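Local structure of universal stress protein (Pseudomonas aeruginosa UCBPP-PA14, 7MQ5) at residues L172-P181 / Q217-L228. The protein is of unknown function but belongs to the universal stress protein family, whose members are commonly linked to survival under stress and in some cases bind ATP. Residues are numbered along the deposited sequence; the frame is centred on the assembly and turned at random. Where two conformers were deposited one is given.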
loop_
_atom_site.group_PDB
_atom_site.type_symbol
_atom_site.label_atom_id
_atom_site.label_comp_id
_atom_site.label_asym_id
_atom_site.label_seq_id
_atom_site.Cartn_x
_atom_site.Cartn_y
_atom_site.Cartn_z
ATOM N N LEU A 172 -10.310 -12.308 -0.111
ATOM C CA LEU A 172 -8.875 -12.261 0.226
ATOM C C LEU A 172 -8.152 -13.495 -0.326
ATOM O O LEU A 172 -8.648 -14.623 -0.170
ATOM C CB LEU A 172 -8.762 -12.184 1.749
ATOM C CG LEU A 172 -7.346 -12.218 2.314
ATOM C CD1 LEU A 172 -6.553 -11.014 1.843
ATOM C CD2 LEU A 172 -7.384 -12.294 3.835
ATOM N N HIS A 173 -6.988 -13.265 -0.916
ATOM C CA HIS A 173 -6.111 -14.278 -1.537
ATOM C C HIS A 173 -4.683 -14.009 -1.066
ATOM O O HIS A 173 -4.358 -12.837 -0.793
ATOM C CB HIS A 173 -6.297 -14.238 -3.068
ATOM C CG HIS A 173 -7.745 -14.234 -3.484
ATOM N ND1 HIS A 173 -8.413 -15.363 -3.929
ATOM C CD2 HIS A 173 -8.671 -13.242 -3.450
ATOM C CE1 HIS A 173 -9.673 -15.064 -4.175
ATOM N NE2 HIS A 173 -9.862 -13.761 -3.880
ATOM N N VAL A 174 -3.861 -15.047 -1.002
ATOM C CA VAL A 174 -2.448 -14.903 -0.564
ATOM C C VAL A 174 -1.521 -15.562 -1.585
ATOM O O VAL A 174 -1.825 -16.668 -2.028
ATOM C CB VAL A 174 -2.242 -15.534 0.823
ATOM C CG1 VAL A 174 -0.798 -15.423 1.282
ATOM C CG2 VAL A 174 -3.184 -14.937 1.854
ATOM N N ILE A 175 -0.437 -14.880 -1.942
ATOM C CA ILE A 175 0.628 -15.468 -2.803
ATOM C C ILE A 175 1.890 -15.575 -1.948
ATOM O O ILE A 175 2.317 -14.569 -1.342
ATOM C CB ILE A 175 0.871 -14.680 -4.113
ATOM C CG1 ILE A 175 2.033 -15.253 -4.944
ATOM C CG2 ILE A 175 1.092 -13.209 -3.836
ATOM C CD1 ILE A 175 1.885 -16.691 -5.351
ATOM N N SER A 176 2.405 -16.794 -1.866
ATOM C CA SER A 176 3.690 -17.074 -1.196
ATOM C C SER A 176 4.657 -17.534 -2.276
ATOM O O SER A 176 4.402 -18.579 -2.884
ATOM C CB SER A 176 3.560 -18.109 -0.112
ATOM O OG SER A 176 4.814 -18.332 0.518
ATOM N N ALA A 177 5.676 -16.733 -2.538
ATOM C CA ALA A 177 6.681 -17.066 -3.563
ATOM C C ALA A 177 7.985 -17.343 -2.834
ATOM O O ALA A 177 8.531 -16.417 -2.195
ATOM C CB ALA A 177 6.800 -15.953 -4.570
ATOM N N HIS A 178 8.403 -18.602 -2.883
ATOM C CA HIS A 178 9.631 -19.086 -2.210
ATOM C C HIS A 178 10.670 -19.412 -3.281
ATOM O O HIS A 178 10.345 -20.067 -4.270
ATOM C CB HIS A 178 9.258 -20.282 -1.324
ATOM C CG HIS A 178 10.347 -20.726 -0.414
ATOM N ND1 HIS A 178 10.643 -20.053 0.754
ATOM C CD2 HIS A 178 11.186 -21.782 -0.476
ATOM C CE1 HIS A 178 11.638 -20.667 1.365
ATOM N NE2 HIS A 178 11.987 -21.731 0.631
ATOM N N PRO A 179 11.928 -18.923 -3.159
ATOM C CA PRO A 179 12.963 -19.220 -4.151
ATOM C C PRO A 179 13.161 -20.727 -4.371
ATOM O O PRO A 179 13.031 -21.483 -3.418
ATOM C CB PRO A 179 14.240 -18.605 -3.552
ATOM C CG PRO A 179 13.733 -17.510 -2.632
ATOM C CD PRO A 179 12.408 -18.020 -2.100
ATOM N N SER A 180 13.470 -21.118 -5.612
ATOM C CA SER A 180 13.702 -22.544 -5.963
ATOM C C SER A 180 14.922 -23.068 -5.208
ATOM O O SER A 180 15.959 -22.409 -5.188
ATOM C CB SER A 180 13.880 -22.707 -7.450
ATOM O OG SER A 180 12.755 -22.206 -8.155
ATOM N N PRO A 181 14.828 -24.236 -4.527
ATOM C CA PRO A 181 15.976 -24.811 -3.823
ATOM C C PRO A 181 17.132 -25.152 -4.777
ATOM O O PRO A 181 18.197 -25.443 -4.270
ATOM C CB PRO A 181 15.419 -26.094 -3.181
ATOM C CG PRO A 181 13.923 -25.860 -3.109
ATOM C CD PRO A 181 13.604 -25.028 -4.332
ATOM N N GLN A 217 -7.516 -20.195 -1.405
ATOM C CA GLN A 217 -7.049 -18.820 -1.089
ATOM C C GLN A 217 -5.525 -18.712 -1.072
ATOM O O GLN A 217 -5.029 -17.608 -1.291
ATOM C CB GLN A 217 -7.510 -18.401 0.305
ATOM C CG GLN A 217 -8.974 -18.034 0.385
ATOM C CD GLN A 217 -9.303 -17.674 1.809
ATOM O OE1 GLN A 217 -9.245 -18.515 2.708
ATOM N NE2 GLN A 217 -9.628 -16.406 2.022
ATOM N N LEU A 218 -4.826 -19.795 -0.742
ATOM C CA LEU A 218 -3.354 -19.741 -0.550
ATOM C C LEU A 218 -2.653 -20.293 -1.794
ATOM O O LEU A 218 -2.807 -21.484 -2.096
ATOM C CB LEU A 218 -3.008 -20.543 0.715
ATOM C CG LEU A 218 -1.555 -20.480 1.188
ATOM C CD1 LEU A 218 -1.084 -19.049 1.385
ATOM C CD2 LEU A 218 -1.386 -21.267 2.479
ATOM N N HIS A 219 -1.941 -19.425 -2.505
ATOM C CA HIS A 219 -1.157 -19.770 -3.716
ATOM C C HIS A 219 0.289 -19.988 -3.273
ATOM O O HIS A 219 0.956 -18.998 -2.963
ATOM C CB HIS A 219 -1.268 -18.646 -4.761
ATOM C CG HIS A 219 -2.660 -18.377 -5.223
ATOM N ND1 HIS A 219 -3.102 -18.745 -6.476
ATOM C CD2 HIS A 219 -3.703 -17.771 -4.614
ATOM C CE1 HIS A 219 -4.364 -18.383 -6.616
ATOM N NE2 HIS A 219 -4.757 -17.800 -5.482
ATOM N N ILE A 220 0.711 -21.246 -3.166
ATOM C CA ILE A 220 2.103 -21.590 -2.759
ATOM C C ILE A 220 2.851 -21.911 -4.048
ATOM O O ILE A 220 2.546 -22.940 -4.660
ATOM C CB ILE A 220 2.111 -22.767 -1.765
ATOM C CG1 ILE A 220 1.238 -22.468 -0.544
ATOM C CG2 ILE A 220 3.533 -23.145 -1.375
ATOM C CD1 ILE A 220 1.655 -21.237 0.222
ATOM N N GLU A 221 3.776 -21.030 -4.428
ATOM C CA GLU A 221 4.478 -21.120 -5.730
ATOM C C GLU A 221 5.991 -21.099 -5.513
ATOM O O GLU A 221 6.459 -20.448 -4.557
ATOM C CB GLU A 221 4.083 -19.926 -6.600
ATOM C CG GLU A 221 2.587 -19.752 -6.805
ATOM C CD GLU A 221 1.947 -20.663 -7.832
ATOM O OE1 GLU A 221 0.776 -20.413 -8.177
ATOM O OE2 GLU A 221 2.622 -21.604 -8.297
ATOM N N GLU A 222 6.715 -21.830 -6.354
ATOM C CA GLU A 222 8.195 -21.831 -6.294
ATOM C C GLU A 222 8.702 -21.034 -7.497
ATOM O O GLU A 222 8.186 -21.236 -8.608
ATOM C CB GLU A 222 8.722 -23.267 -6.278
ATOM C CG GLU A 222 10.235 -23.378 -6.238
ATOM C CD GLU A 222 10.743 -24.808 -6.298
ATOM O OE1 GLU A 222 10.027 -25.710 -5.813
ATOM O OE2 GLU A 222 11.830 -25.020 -6.865
ATOM N N GLY A 223 9.633 -20.121 -7.257
ATOM C CA GLY A 223 10.198 -19.327 -8.354
ATOM C C GLY A 223 10.460 -17.905 -7.898
ATOM O O GLY A 223 10.289 -17.584 -6.723
ATOM N N PRO A 224 10.842 -17.010 -8.828
ATOM C CA PRO A 224 11.167 -15.629 -8.472
ATOM C C PRO A 224 9.929 -14.838 -8.000
ATOM O O PRO A 224 8.975 -14.750 -8.737
ATOM C CB PRO A 224 11.760 -15.048 -9.770
ATOM C CG PRO A 224 11.954 -16.228 -10.709
ATOM C CD PRO A 224 10.973 -17.286 -10.264
ATOM N N ALA A 225 9.964 -14.284 -6.783
ATOM C CA ALA A 225 8.799 -13.531 -6.246
ATOM C C ALA A 225 8.477 -12.323 -7.133
ATOM O O ALA A 225 7.284 -11.962 -7.255
ATOM C CB ALA A 225 9.063 -13.096 -4.824
ATOM N N ASP A 226 9.501 -11.736 -7.744
ATOM C CA ASP A 226 9.308 -10.534 -8.600
ATOM C C ASP A 226 8.449 -10.881 -9.825
ATOM O O ASP A 226 7.890 -9.959 -10.435
ATOM C CB ASP A 226 10.639 -9.906 -9.022
ATOM C CG ASP A 226 11.524 -10.796 -9.879
ATOM O OD1 ASP A 226 11.606 -11.989 -9.580
ATOM O OD2 ASP A 226 12.136 -10.276 -10.833
ATOM N N VAL A 227 8.373 -12.148 -10.247
ATOM C CA VAL A 227 7.454 -12.446 -11.394
ATOM C C VAL A 227 6.229 -13.207 -10.869
ATOM O O VAL A 227 5.142 -13.073 -11.469
ATOM C CB VAL A 227 8.148 -13.216 -12.537
ATOM C CG1 VAL A 227 9.354 -12.451 -13.055
ATOM C CG2 VAL A 227 8.538 -14.630 -12.128
ATOM N N LEU A 228 6.369 -13.930 -9.761
ATOM C CA LEU A 228 5.215 -14.733 -9.277
ATOM C C LEU A 228 4.120 -13.831 -8.700
ATOM O O LEU A 228 2.934 -14.125 -8.944
ATOM C CB LEU A 228 5.698 -15.750 -8.242
ATOM C CG LEU A 228 6.575 -16.871 -8.795
ATOM C CD1 LEU A 228 7.047 -17.793 -7.685
ATOM C CD2 LEU A 228 5.840 -17.659 -9.867
HETATM O O HOH W 1 -7.321 -17.708 -4.829
#
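Val174 N donates a hydrogen bond to Gln217 O and Val174 O accepts one from His219 N, each 2.8 Å, and from this start two parallel strands, 172-178 and 218-222, run together with their axes 12° apart. They are the two strands of a beta-alpha-beta crossover in the universal stress protein domain, with helix 193-211 in the connection, and 218-222 ends as the outermost strand at this side of the sheet. The parallel pattern continues with Ser176 astride Ile220 (N to His219 O, O from Glu221 N) and His178 astride Glu222 (N to Glu221 O, O from Gly223 N). Before the strand proper, Gln217 prolongs the pairing with its side chain: NE2 donates to Leu172 O over 3.0 Å, tilted 32° out of the carbonyl plane, while OE1 accepts from Ser214 N.

On the face toward helix 193-211, Val174 and Leu218 lie side by side, CG1 touching CD1 at 3.6 Å, and Ile220 brings CD1 against CB of Ser176. Ser176 accepts a hydrogen bond from Val143 N, its OG being turned opposite the backbone N (chi1 -179°).

The other face meets helix 225-236. The side chains of Ile175 and Glu221 cross at about a right angle, CD1 of the first 3.5 Å from CG of the second, and Ala177 CB rests against both Ala225 and CD1 of Leu228 in the first turn, for which Pro224 is the N-cap. Toward the start of the strands the same face carries the imidazoles of His173 and His219, which do not touch. His173 NE2 is bonded to Thr171 OG1, and CD2 at the edge of the His219 ring faces Val174 O. The gap between the rings is bridged by a single water, 2.7 Å from His173 ND1 and 2.6 Å from His219 NE2.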